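Local coordinates for protein ultraspiracle (Drosophila melanogaster, PDB 1HG4) that probably regulates transcription as a nuclear hormone receptor, its ligand-binding domain holding a phospholipid while locked in an inactive conformation, at residues 56-67 and 85-93; 180-189 and 200-211. All coordinates share one frame; numbering follows the deposited sequence.

Contact 1. Residues 56-67 and 85-93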
loop_
_atom_site.group_PDB
_atom_site.type_symbol
_atom_site.label_atom_id
_atom_site.label_comp_id
_atom_site.label_asym_id
_atom_site.label_seq_id
_atom_site.Cartn_x
_atom_site.Cartn_y
_atom_site.Cartn_z
ATOM N N VAL A 56 7.924 -30.974 -16.640
ATOM C CA VAL A 56 7.415 -29.641 -16.388
ATOM C C VAL A 56 5.966 -29.659 -15.911
ATOM O O VAL A 56 5.617 -28.909 -15.004
ATOM C CB VAL A 56 7.533 -28.767 -17.652
ATOM C CG1 VAL A 56 7.001 -27.377 -17.387
ATOM C CG2 VAL A 56 8.983 -28.681 -18.075
ATOM N N ASN A 57 5.124 -30.513 -16.500
ATOM C CA ASN A 57 3.721 -30.570 -16.088
ATOM C C ASN A 57 3.563 -31.000 -14.627
ATOM O O ASN A 57 2.602 -30.608 -13.964
ATOM C CB ASN A 57 2.905 -31.507 -17.002
ATOM C CG ASN A 57 2.713 -30.944 -18.421
ATOM O OD1 ASN A 57 2.635 -29.741 -18.622
ATOM N ND2 ASN A 57 2.622 -31.835 -19.404
ATOM N N LYS A 58 4.503 -31.803 -14.129
ATOM C CA LYS A 58 4.458 -32.241 -12.736
ATOM C C LYS A 58 4.922 -31.104 -11.817
ATOM O O LYS A 58 4.383 -30.904 -10.730
ATOM C CB LYS A 58 5.338 -33.476 -12.519
ATOM C CG LYS A 58 4.805 -34.728 -13.193
ATOM C CD LYS A 58 5.614 -35.978 -12.841
ATOM C CE LYS A 58 5.046 -37.200 -13.575
ATOM N NZ LYS A 58 5.726 -38.494 -13.229
ATOM N N GLN A 59 5.919 -30.351 -12.264
ATOM C CA GLN A 59 6.412 -29.236 -11.473
ATOM C C GLN A 59 5.364 -28.134 -11.422
ATOM O O GLN A 59 5.286 -27.392 -10.440
ATOM C CB GLN A 59 7.729 -28.710 -12.054
ATOM C CG GLN A 59 8.864 -29.728 -11.951
ATOM C CD GLN A 59 10.202 -29.168 -12.374
ATOM O OE1 GLN A 59 10.300 -28.028 -12.844
ATOM N NE2 GLN A 59 11.248 -29.969 -12.213
ATOM N N LEU A 60 4.552 -28.040 -12.477
ATOM C CA LEU A 60 3.494 -27.041 -12.532
ATOM C C LEU A 60 2.424 -27.376 -11.498
ATOM O O LEU A 60 1.951 -26.498 -10.770
ATOM C CB LEU A 60 2.864 -26.988 -13.922
ATOM C CG LEU A 60 3.452 -25.998 -14.925
ATOM C CD1 LEU A 60 2.752 -26.173 -16.270
ATOM C CD2 LEU A 60 3.269 -24.566 -14.410
ATOM N N PHE A 61 2.042 -28.649 -11.446
ATOM C CA PHE A 61 1.038 -29.100 -10.490
ATOM C C PHE A 61 1.518 -28.764 -9.086
ATOM O O PHE A 61 0.776 -28.220 -8.274
ATOM C CB PHE A 61 0.822 -30.615 -10.595
ATOM C CG PHE A 61 -0.313 -31.119 -9.750
ATOM C CD1 PHE A 61 -0.098 -31.496 -8.427
ATOM C CD2 PHE A 61 -1.611 -31.172 -10.260
ATOM C CE1 PHE A 61 -1.166 -31.917 -7.622
ATOM C CE2 PHE A 61 -2.687 -31.593 -9.460
ATOM C CZ PHE A 61 -2.461 -31.965 -8.143
ATOM N N GLN A 62 2.770 -29.113 -8.815
ATOM C CA GLN A 62 3.380 -28.875 -7.520
ATOM C C GLN A 62 3.403 -27.396 -7.179
ATOM O O GLN A 62 3.157 -27.012 -6.031
ATOM C CB GLN A 62 4.797 -29.455 -7.507
ATOM C CG GLN A 62 4.819 -30.978 -7.430
ATOM C CD GLN A 62 6.130 -31.576 -7.909
ATOM O OE1 GLN A 62 7.212 -31.103 -7.562
ATOM N NE2 GLN A 62 6.035 -32.642 -8.705
ATOM N N MET A 63 3.677 -26.571 -8.186
ATOM C CA MET A 63 3.736 -25.129 -8.010
ATOM C C MET A 63 2.419 -24.589 -7.493
ATOM O O MET A 63 2.393 -23.761 -6.581
ATOM C CB MET A 63 4.074 -24.445 -9.332
ATOM C CG MET A 63 4.202 -22.939 -9.200
ATOM S SD MET A 63 4.251 -22.125 -10.788
ATOM C CE MET A 63 5.747 -22.903 -11.489
ATOM N N VAL A 64 1.328 -25.056 -8.087
ATOM C CA VAL A 64 -0.004 -24.622 -7.679
ATOM C C VAL A 64 -0.248 -24.962 -6.208
ATOM O O VAL A 64 -0.744 -24.128 -5.455
ATOM C CB VAL A 64 -1.096 -25.280 -8.568
ATOM C CG1 VAL A 64 -2.474 -24.997 -8.008
ATOM C CG2 VAL A 64 -0.980 -24.746 -9.986
ATOM N N GLU A 65 0.124 -26.175 -5.793
ATOM C CA GLU A 65 -0.068 -26.582 -4.405
ATOM C C GLU A 65 0.865 -25.801 -3.500
ATOM O O GLU A 65 0.552 -25.540 -2.336
ATOM C CB GLU A 65 0.163 -28.079 -4.244
ATOM C CG GLU A 65 -0.864 -28.941 -4.990
ATOM C CD GLU A 65 -2.306 -28.536 -4.732
ATOM O OE1 GLU A 65 -2.685 -28.300 -3.563
ATOM O OE2 GLU A 65 -3.072 -28.457 -5.705
ATOM N N TYR A 66 2.011 -25.419 -4.043
ATOM C CA TYR A 66 2.986 -24.616 -3.303
ATOM C C TYR A 66 2.362 -23.264 -2.955
ATOM O O TYR A 66 2.364 -22.862 -1.790
ATOM C CB TYR A 66 4.237 -24.419 -4.161
ATOM C CG TYR A 66 5.027 -23.169 -3.870
ATOM C CD1 TYR A 66 5.748 -23.025 -2.684
ATOM C CD2 TYR A 66 5.074 -22.130 -4.803
ATOM C CE1 TYR A 66 6.511 -21.870 -2.437
ATOM C CE2 TYR A 66 5.828 -20.977 -4.569
ATOM C CZ TYR A 66 6.546 -20.853 -3.393
ATOM O OH TYR A 66 7.320 -19.731 -3.219
ATOM N N ALA A 67 1.827 -22.574 -3.965
ATOM C CA ALA A 67 1.188 -21.274 -3.765
ATOM C C ALA A 67 -0.016 -21.410 -2.836
ATOM O O ALA A 67 -0.299 -20.536 -2.027
ATOM C CB ALA A 67 0.744 -20.695 -5.106
ATOM N N LEU A 85 -0.068 -16.757 -10.588
ATOM C CA LEU A 85 0.551 -17.979 -11.071
ATOM C C LEU A 85 0.945 -17.866 -12.549
ATOM O O LEU A 85 2.006 -18.334 -12.954
ATOM C CB LEU A 85 -0.395 -19.164 -10.869
ATOM C CG LEU A 85 -0.564 -19.618 -9.418
ATOM C CD1 LEU A 85 -1.692 -20.641 -9.321
ATOM C CD2 LEU A 85 0.731 -20.218 -8.925
ATOM N N LYS A 86 0.091 -17.238 -13.347
ATOM C CA LYS A 86 0.354 -17.072 -14.768
ATOM C C LYS A 86 1.582 -16.191 -15.002
ATOM O O LYS A 86 2.333 -16.373 -15.965
ATOM C CB LYS A 86 -0.876 -16.453 -15.446
ATOM C CG LYS A 86 -0.674 -16.067 -16.892
ATOM C CD LYS A 86 -0.510 -17.287 -17.773
ATOM C CE LYS A 86 -0.183 -16.874 -19.200
ATOM N NZ LYS A 86 -1.157 -15.844 -19.698
ATOM N N ALA A 87 1.794 -15.230 -14.115
ATOM C CA ALA A 87 2.927 -14.326 -14.270
ATOM C C ALA A 87 4.241 -14.869 -13.734
ATOM O O ALA A 87 5.286 -14.552 -14.257
ATOM C CB ALA A 87 2.614 -12.970 -13.612
ATOM N N ALA A 88 4.208 -15.704 -12.707
ATOM C CA ALA A 88 5.458 -16.209 -12.143
ATOM C C ALA A 88 5.891 -17.650 -12.450
ATOM O O ALA A 88 7.056 -17.983 -12.205
ATOM C CB ALA A 88 5.449 -15.997 -10.603
ATOM N N TRP A 89 5.009 -18.495 -12.990
ATOM C CA TRP A 89 5.382 -19.901 -13.229
ATOM C C TRP A 89 6.731 -20.191 -13.894
ATOM O O TRP A 89 7.529 -20.960 -13.342
ATOM C CB TRP A 89 4.265 -20.660 -13.960
ATOM C CG TRP A 89 4.153 -20.494 -15.449
ATOM C CD1 TRP A 89 3.477 -19.513 -16.124
ATOM C CD2 TRP A 89 4.636 -21.404 -16.449
ATOM N NE1 TRP A 89 3.499 -19.761 -17.480
ATOM C CE2 TRP A 89 4.205 -20.912 -17.709
ATOM C CE3 TRP A 89 5.389 -22.586 -16.405
ATOM C CZ2 TRP A 89 4.505 -21.564 -18.917
ATOM C CZ3 TRP A 89 5.686 -23.234 -17.614
ATOM C CH2 TRP A 89 5.242 -22.718 -18.848
ATOM N N ILE A 90 7.002 -19.595 -15.055
ATOM C CA ILE A 90 8.279 -19.833 -15.726
ATOM C C ILE A 90 9.471 -19.410 -14.859
ATOM O O ILE A 90 10.452 -20.149 -14.768
ATOM C CB ILE A 90 8.357 -19.094 -17.090
ATOM C CG1 ILE A 90 7.266 -19.618 -18.018
ATOM C CG2 ILE A 90 9.715 -19.318 -17.740
ATOM C CD1 ILE A 90 7.191 -18.893 -19.327
ATOM N N GLU A 91 9.388 -18.246 -14.213
ATOM C CA GLU A 91 10.484 -17.785 -13.374
ATOM C C GLU A 91 10.709 -18.698 -12.178
ATOM O O GLU A 91 11.840 -18.878 -11.723
ATOM C CB GLU A 91 10.231 -16.360 -12.881
ATOM C CG GLU A 91 10.219 -15.318 -13.983
ATOM C CD GLU A 91 9.991 -13.923 -13.448
ATOM O OE1 GLU A 91 10.897 -13.363 -12.794
ATOM O OE2 GLU A 91 8.894 -13.385 -13.672
ATOM N N LEU A 92 9.633 -19.269 -11.653
ATOM C CA LEU A 92 9.752 -20.165 -10.508
ATOM C C LEU A 92 10.426 -21.452 -10.942
ATOM O O LEU A 92 11.300 -21.958 -10.232
ATOM C CB LEU A 92 8.372 -20.464 -9.900
ATOM C CG LEU A 92 7.689 -19.271 -9.195
ATOM C CD1 LEU A 92 6.270 -19.664 -8.780
ATOM C CD2 LEU A 92 8.493 -18.822 -7.978
ATOM N N LEU A 93 10.042 -21.978 -12.109
ATOM C CA LEU A 93 10.658 -23.214 -12.607
ATOM C C LEU A 93 12.141 -23.012 -12.903
ATOM O O LEU A 93 12.973 -23.804 -12.465
ATOM C CB LEU A 93 9.954 -23.726 -13.864
ATOM C CG LEU A 93 8.496 -24.151 -13.686
ATOM C CD1 LEU A 93 8.027 -24.927 -14.904
ATOM C CD2 LEU A 93 8.365 -25.009 -12.462
#

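Contact 2. Residues 180-189 and 200-211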
loop_
_atom_site.group_PDB
_atom_site.type_symbol
_atom_site.label_atom_id
_atom_site.label_comp_id
_atom_site.label_asym_id
_atom_site.label_seq_id
_atom_site.Cartn_x
_atom_site.Cartn_y
_atom_site.Cartn_z
ATOM N N CYS A 180 13.292 -17.220 -0.444
ATOM C CA CYS A 180 12.890 -15.818 -0.349
ATOM C C CYS A 180 12.758 -15.191 -1.738
ATOM O O CYS A 180 11.768 -14.508 -2.035
ATOM C CB CYS A 180 13.896 -15.013 0.491
ATOM S SG CYS A 180 13.797 -15.296 2.293
ATOM N N LEU A 181 13.746 -15.424 -2.596
ATOM C CA LEU A 181 13.681 -14.870 -3.948
ATOM C C LEU A 181 12.438 -15.365 -4.699
ATOM O O LEU A 181 11.764 -14.595 -5.399
ATOM C CB LEU A 181 14.946 -15.223 -4.731
ATOM C CG LEU A 181 16.234 -14.538 -4.245
ATOM C CD1 LEU A 181 17.407 -14.969 -5.135
ATOM C CD2 LEU A 181 16.072 -13.016 -4.302
ATOM N N LYS A 182 12.123 -16.644 -4.540
ATOM C CA LYS A 182 10.973 -17.203 -5.222
ATOM C C LYS A 182 9.662 -16.617 -4.714
ATOM O O LYS A 182 8.715 -16.414 -5.480
ATOM C CB LYS A 182 10.986 -18.727 -5.079
ATOM C CG LYS A 182 12.196 -19.362 -5.750
ATOM C CD LYS A 182 12.001 -20.848 -6.006
ATOM C CE LYS A 182 11.935 -21.642 -4.720
ATOM N NZ LYS A 182 11.792 -23.100 -4.996
ATOM N N ALA A 183 9.602 -16.336 -3.420
ATOM C CA ALA A 183 8.394 -15.749 -2.874
ATOM C C ALA A 183 8.277 -14.308 -3.401
ATOM O O ALA A 183 7.182 -13.876 -3.810
ATOM C CB ALA A 183 8.433 -15.774 -1.329
ATOM N N ILE A 184 9.388 -13.567 -3.411
ATOM C CA ILE A 184 9.350 -12.186 -3.905
ATOM C C ILE A 184 8.719 -12.208 -5.301
ATOM O O ILE A 184 7.915 -11.330 -5.647
ATOM C CB ILE A 184 10.790 -11.557 -3.966
ATOM C CG1 ILE A 184 11.289 -11.286 -2.559
ATOM C CG2 ILE A 184 10.808 -10.256 -4.776
ATOM C CD1 ILE A 184 12.768 -11.191 -2.477
ATOM N N ILE A 185 9.073 -13.230 -6.084
ATOM C CA ILE A 185 8.562 -13.393 -7.437
ATOM C C ILE A 185 7.069 -13.647 -7.432
ATOM O O ILE A 185 6.316 -12.971 -8.140
ATOM C CB ILE A 185 9.273 -14.561 -8.163
ATOM C CG1 ILE A 185 10.746 -14.214 -8.372
ATOM C CG2 ILE A 185 8.609 -14.842 -9.495
ATOM C CD1 ILE A 185 11.571 -15.370 -8.884
ATOM N N LEU A 186 6.639 -14.626 -6.648
ATOM C CA LEU A 186 5.217 -14.964 -6.550
ATOM C C LEU A 186 4.362 -13.753 -6.186
ATOM O O LEU A 186 3.404 -13.438 -6.885
ATOM C CB LEU A 186 4.992 -16.060 -5.496
ATOM C CG LEU A 186 3.539 -16.519 -5.320
ATOM C CD1 LEU A 186 3.040 -17.166 -6.612
ATOM C CD2 LEU A 186 3.446 -17.512 -4.170
ATOM N N TYR A 187 4.716 -13.084 -5.093
ATOM C CA TYR A 187 3.975 -11.908 -4.604
ATOM C C TYR A 187 4.241 -10.659 -5.455
ATOM O O TYR A 187 4.866 -9.696 -4.991
ATOM C CB TYR A 187 4.359 -11.610 -3.145
ATOM C CG TYR A 187 4.006 -12.709 -2.161
ATOM C CD1 TYR A 187 2.731 -13.257 -2.131
ATOM C CD2 TYR A 187 4.939 -13.174 -1.239
ATOM C CE1 TYR A 187 2.391 -14.242 -1.200
ATOM C CE2 TYR A 187 4.610 -14.157 -0.308
ATOM C CZ TYR A 187 3.330 -14.683 -0.297
ATOM O OH TYR A 187 2.968 -15.648 0.621
ATOM N N ASN A 188 3.741 -10.668 -6.688
ATOM C CA ASN A 188 3.963 -9.563 -7.612
ATOM C C ASN A 188 2.680 -8.736 -7.761
ATOM O O ASN A 188 1.709 -9.172 -8.374
ATOM C CB ASN A 188 4.427 -10.133 -8.958
ATOM C CG ASN A 188 4.695 -9.061 -10.001
ATOM O OD1 ASN A 188 5.053 -9.375 -11.138
ATOM N ND2 ASN A 188 4.518 -7.803 -9.632
ATOM N N PRO A 189 2.673 -7.516 -7.203
ATOM C CA PRO A 189 1.521 -6.616 -7.247
ATOM C C PRO A 189 1.356 -5.754 -8.491
ATOM O O PRO A 189 0.334 -5.095 -8.651
ATOM C CB PRO A 189 1.735 -5.755 -6.012
ATOM C CG PRO A 189 3.232 -5.542 -6.046
ATOM C CD PRO A 189 3.759 -6.938 -6.377
ATOM N N ILE A 200 -0.867 -7.929 -1.578
ATOM C CA ILE A 200 0.231 -8.660 -2.203
ATOM C C ILE A 200 1.603 -7.985 -1.976
ATOM O O ILE A 200 2.602 -8.656 -1.666
ATOM C CB ILE A 200 -0.060 -8.847 -3.719
ATOM C CG1 ILE A 200 -1.414 -9.540 -3.897
ATOM C CG2 ILE A 200 0.992 -9.702 -4.361
ATOM C CD1 ILE A 200 -1.815 -9.743 -5.342
ATOM N N GLU A 201 1.645 -6.661 -2.114
ATOM C CA GLU A 201 2.879 -5.904 -1.911
ATOM C C GLU A 201 3.355 -6.073 -0.481
ATOM O O GLU A 201 4.552 -6.070 -0.199
ATOM C CB GLU A 201 2.650 -4.414 -2.186
ATOM C CG GLU A 201 3.780 -3.500 -1.704
ATOM C CD GLU A 201 5.109 -3.670 -2.469
ATOM O OE1 GLU A 201 5.147 -4.369 -3.502
ATOM O OE2 GLU A 201 6.125 -3.075 -2.037
ATOM N N MET A 202 2.400 -6.220 0.425
ATOM C CA MET A 202 2.704 -6.372 1.834
ATOM C C MET A 202 3.418 -7.718 2.069
ATOM O O MET A 202 4.464 -7.774 2.727
ATOM C CB MET A 202 1.400 -6.244 2.636
ATOM C CG MET A 202 1.555 -5.513 3.959
ATOM S SD MET A 202 2.620 -4.022 3.857
ATOM C CE MET A 202 4.152 -4.701 4.482
ATOM N N CYS A 203 2.860 -8.798 1.534
ATOM C CA CYS A 203 3.496 -10.105 1.645
ATOM C C CYS A 203 4.935 -9.987 1.111
ATOM O O CYS A 203 5.885 -10.452 1.749
ATOM C CB CYS A 203 2.744 -11.131 0.803
ATOM S SG CYS A 203 1.005 -11.378 1.273
ATOM N N ARG A 204 5.094 -9.364 -0.058
ATOM C CA ARG A 204 6.425 -9.217 -0.637
ATOM C C ARG A 204 7.360 -8.498 0.321
ATOM O O ARG A 204 8.504 -8.911 0.514
ATOM C CB ARG A 204 6.366 -8.436 -1.955
ATOM C CG ARG A 204 7.732 -7.970 -2.446
ATOM C CD ARG A 204 7.673 -7.324 -3.827
ATOM N NE ARG A 204 7.542 -8.315 -4.892
ATOM C CZ ARG A 204 7.616 -8.042 -6.196
ATOM N NH1 ARG A 204 7.825 -6.794 -6.618
ATOM N NH2 ARG A 204 7.485 -9.029 -7.078
ATOM N N GLU A 205 6.875 -7.420 0.926
ATOM C CA GLU A 205 7.704 -6.666 1.848
ATOM C C GLU A 205 8.056 -7.461 3.096
ATOM O O GLU A 205 9.138 -7.291 3.665
ATOM C CB GLU A 205 7.028 -5.328 2.183
ATOM C CG GLU A 205 7.078 -4.367 0.991
ATOM C CD GLU A 205 6.411 -3.034 1.253
ATOM O OE1 GLU A 205 6.298 -2.646 2.433
ATOM O OE2 GLU A 205 6.015 -2.366 0.269
ATOM N N LYS A 206 7.169 -8.346 3.521
ATOM C CA LYS A 206 7.484 -9.173 4.684
ATOM C C LYS A 206 8.598 -10.175 4.319
ATOM O O LYS A 206 9.405 -10.571 5.163
ATOM C CB LYS A 206 6.225 -9.898 5.169
ATOM C CG LYS A 206 5.156 -8.935 5.646
ATOM C CD LYS A 206 3.929 -9.646 6.196
ATOM C CE LYS A 206 2.920 -8.640 6.747
ATOM N NZ LYS A 206 1.649 -9.302 7.176
ATOM N N VAL A 207 8.642 -10.582 3.056
ATOM C CA VAL A 207 9.681 -11.500 2.609
ATOM C C VAL A 207 11.010 -10.732 2.555
ATOM O O VAL A 207 12.064 -11.283 2.858
ATOM C CB VAL A 207 9.358 -12.099 1.220
ATOM C CG1 VAL A 207 10.520 -12.952 0.738
ATOM C CG2 VAL A 207 8.078 -12.949 1.294
ATOM N N TYR A 208 10.951 -9.456 2.179
ATOM C CA TYR A 208 12.135 -8.603 2.126
ATOM C C TYR A 208 12.739 -8.575 3.513
ATOM O O TYR A 208 13.938 -8.772 3.694
ATOM C CB TYR A 208 11.752 -7.174 1.749
ATOM C CG TYR A 208 11.557 -6.917 0.268
ATOM C CD1 TYR A 208 12.195 -7.689 -0.695
ATOM C CD2 TYR A 208 10.744 -5.875 -0.166
ATOM C CE1 TYR A 208 12.027 -7.430 -2.060
ATOM C CE2 TYR A 208 10.564 -5.605 -1.522
ATOM C CZ TYR A 208 11.210 -6.388 -2.466
ATOM O OH TYR A 208 11.033 -6.122 -3.804
ATOM N N ALA A 209 11.879 -8.294 4.486
ATOM C CA ALA A 209 12.291 -8.245 5.871
ATOM C C ALA A 209 12.934 -9.573 6.274
ATOM O O ALA A 209 13.966 -9.571 6.944
ATOM C CB ALA A 209 11.091 -7.945 6.762
ATOM N N CYS A 210 12.338 -10.698 5.871
ATOM C CA CYS A 210 12.894 -12.016 6.209
ATOM C C CYS A 210 14.256 -12.211 5.554
ATOM O O CYS A 210 15.207 -12.643 6.203
ATOM C CB CYS A 210 11.955 -13.141 5.767
ATOM S SG CYS A 210 10.475 -13.284 6.810
ATOM N N LEU A 211 14.345 -11.865 4.272
ATOM C CA LEU A 211 15.586 -12.019 3.538
ATOM C C LEU A 211 16.700 -11.202 4.174
ATOM O O LEU A 211 17.794 -11.720 4.424
ATOM C CB LEU A 211 15.392 -11.615 2.074
ATOM C CG LEU A 211 16.600 -11.849 1.158
ATOM C CD1 LEU A 211 16.988 -13.325 1.188
ATOM C CD2 LEU A 211 16.280 -11.407 -0.255
#

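Contact 1. Residues 56-67 and 85-93
Met-63 reaches from helix 46-68 into the side of helix 78-100, where Trp-89, Leu-92 and Leu-93 receive it. The two segments cross steeply, at 121°, with their axes 10.8 Å apart at closest approach, an interval that Met-63 spans. It does so with CG anti to its backbone N (chi1 -178°) and a bend about the CG-SD bond at the far end. Its SD rests on Trp-89 CB at 3.5 Å, while Leu-92 CD1 packs against the sulfur and CG. The terminal CE touches Leu-93 CD2 at 3.5 Å and lies against Trp-89 O, whose helical bond comes from Leu-93 N. Shortening Met-63 to an alanine would remove SD and CE, and is likely to open a gap over Trp-89 CB and deprive Leu-92 and Leu-93 of their shared partner.

Aromatic contacts come next. Trp-89 CG is wedged between the backbone N and the carbonyl carbon (chi1 81°), which sends the indole toward Leu-60 and Val-56; Leu-60 CD2 meets CE3 obliquely at 3.5 Å, and Val-56 CG1 lies at the ring edge near CZ3. Ile-90 CG1 covers one face of the indole. The bound phospholipid touches both Val-56 and Trp-89.

Aliphatic contacts complete both ends. Val-56 CG1 meets Leu-93 CD1 at 3.6 Å, whereas Leu-85 spreads its methyls, CD2 to Ala-67 CB at 3.8 Å and CD1 toward Val-64 CG2. Phe-262 of helix 258-266 packs on Val-64 and Leu-85. Gln-59 makes a mixed contact: its CB and amide oxygen OE1 pack on Leu-93 CD2, while NE2 is bonded to Leu-137 O. With nothing but van der Waals contacts joining the segments, the crossing depends on the shape fit of buried apolar groups, and one end of that packing forms part of the lipid pocket wall.

Contact 2. Residues 180-189 and 200-211
Ile-184 O is gripped by two nitrogens of Arg-204: NH2 donates at 2.7 Å (N-H...O 146°), and NE adds a weak bond at 3.1 Å. This clamp closes an antiparallel pair of helices, 175-186 and 197-218, whose segments run at 165° to each other with axes 8.8 Å apart. The carbonyl lies near the C-terminal end of the first helix, so the arginine charge probably complements the helix dipole there. The Arg-204 chain leaves extended and bends about CG-CD (chi3), bringing its guanidinium to the turn, where Pro-189 CD sits over one face and Ile-184 CG2 over the opposite one.

Ile-184 is also a knob in the hole formed by Arg-204, Val-207, Tyr-208 and Leu-211. Further along, Cys-180 CB packs on Leu-211 CD1 at 3.6 Å. On its outward side helix 197-218 meets the second subunit: the Glu-205 carboxylate accepts bonds from N of Ala-198 and Glu-199 of that chain.

Tyr-187, centre of an inverse gamma turn, bonds through OH to Pro-71 O. Its ring meets Val-207 CG2 at the edge, while Cys-203 CB makes a CH-pi contact 3.4 Å from the ring centroid, 4° off the normal.

How the contacts relate
Both contacts belong to the predominantly helical nuclear receptor ligand-binding domain, a layered helical sandwich, and follow one another in series: contact 1 pairs helices 46-68 and 78-100, contact 2 pairs 175-186 and 197-218. Their centres lie about 16 Å apart, contact 1 about 6 Å from the centre of the folded chain and contact 2 about 15 Å from it. They meet where helix 175-186 packs on helix 78-100: Ile-185 CG2 touches Ala-88 CB at 3.5 Å, and Leu-92 CD2 touches Lys-182 O. Helix 78-100 thus packs on two helices, with Leu-92 taking part in both. Contact 1 touches the lipid through Val-56 and Trp-89; contact 2 meets the second subunit through helix 197-218.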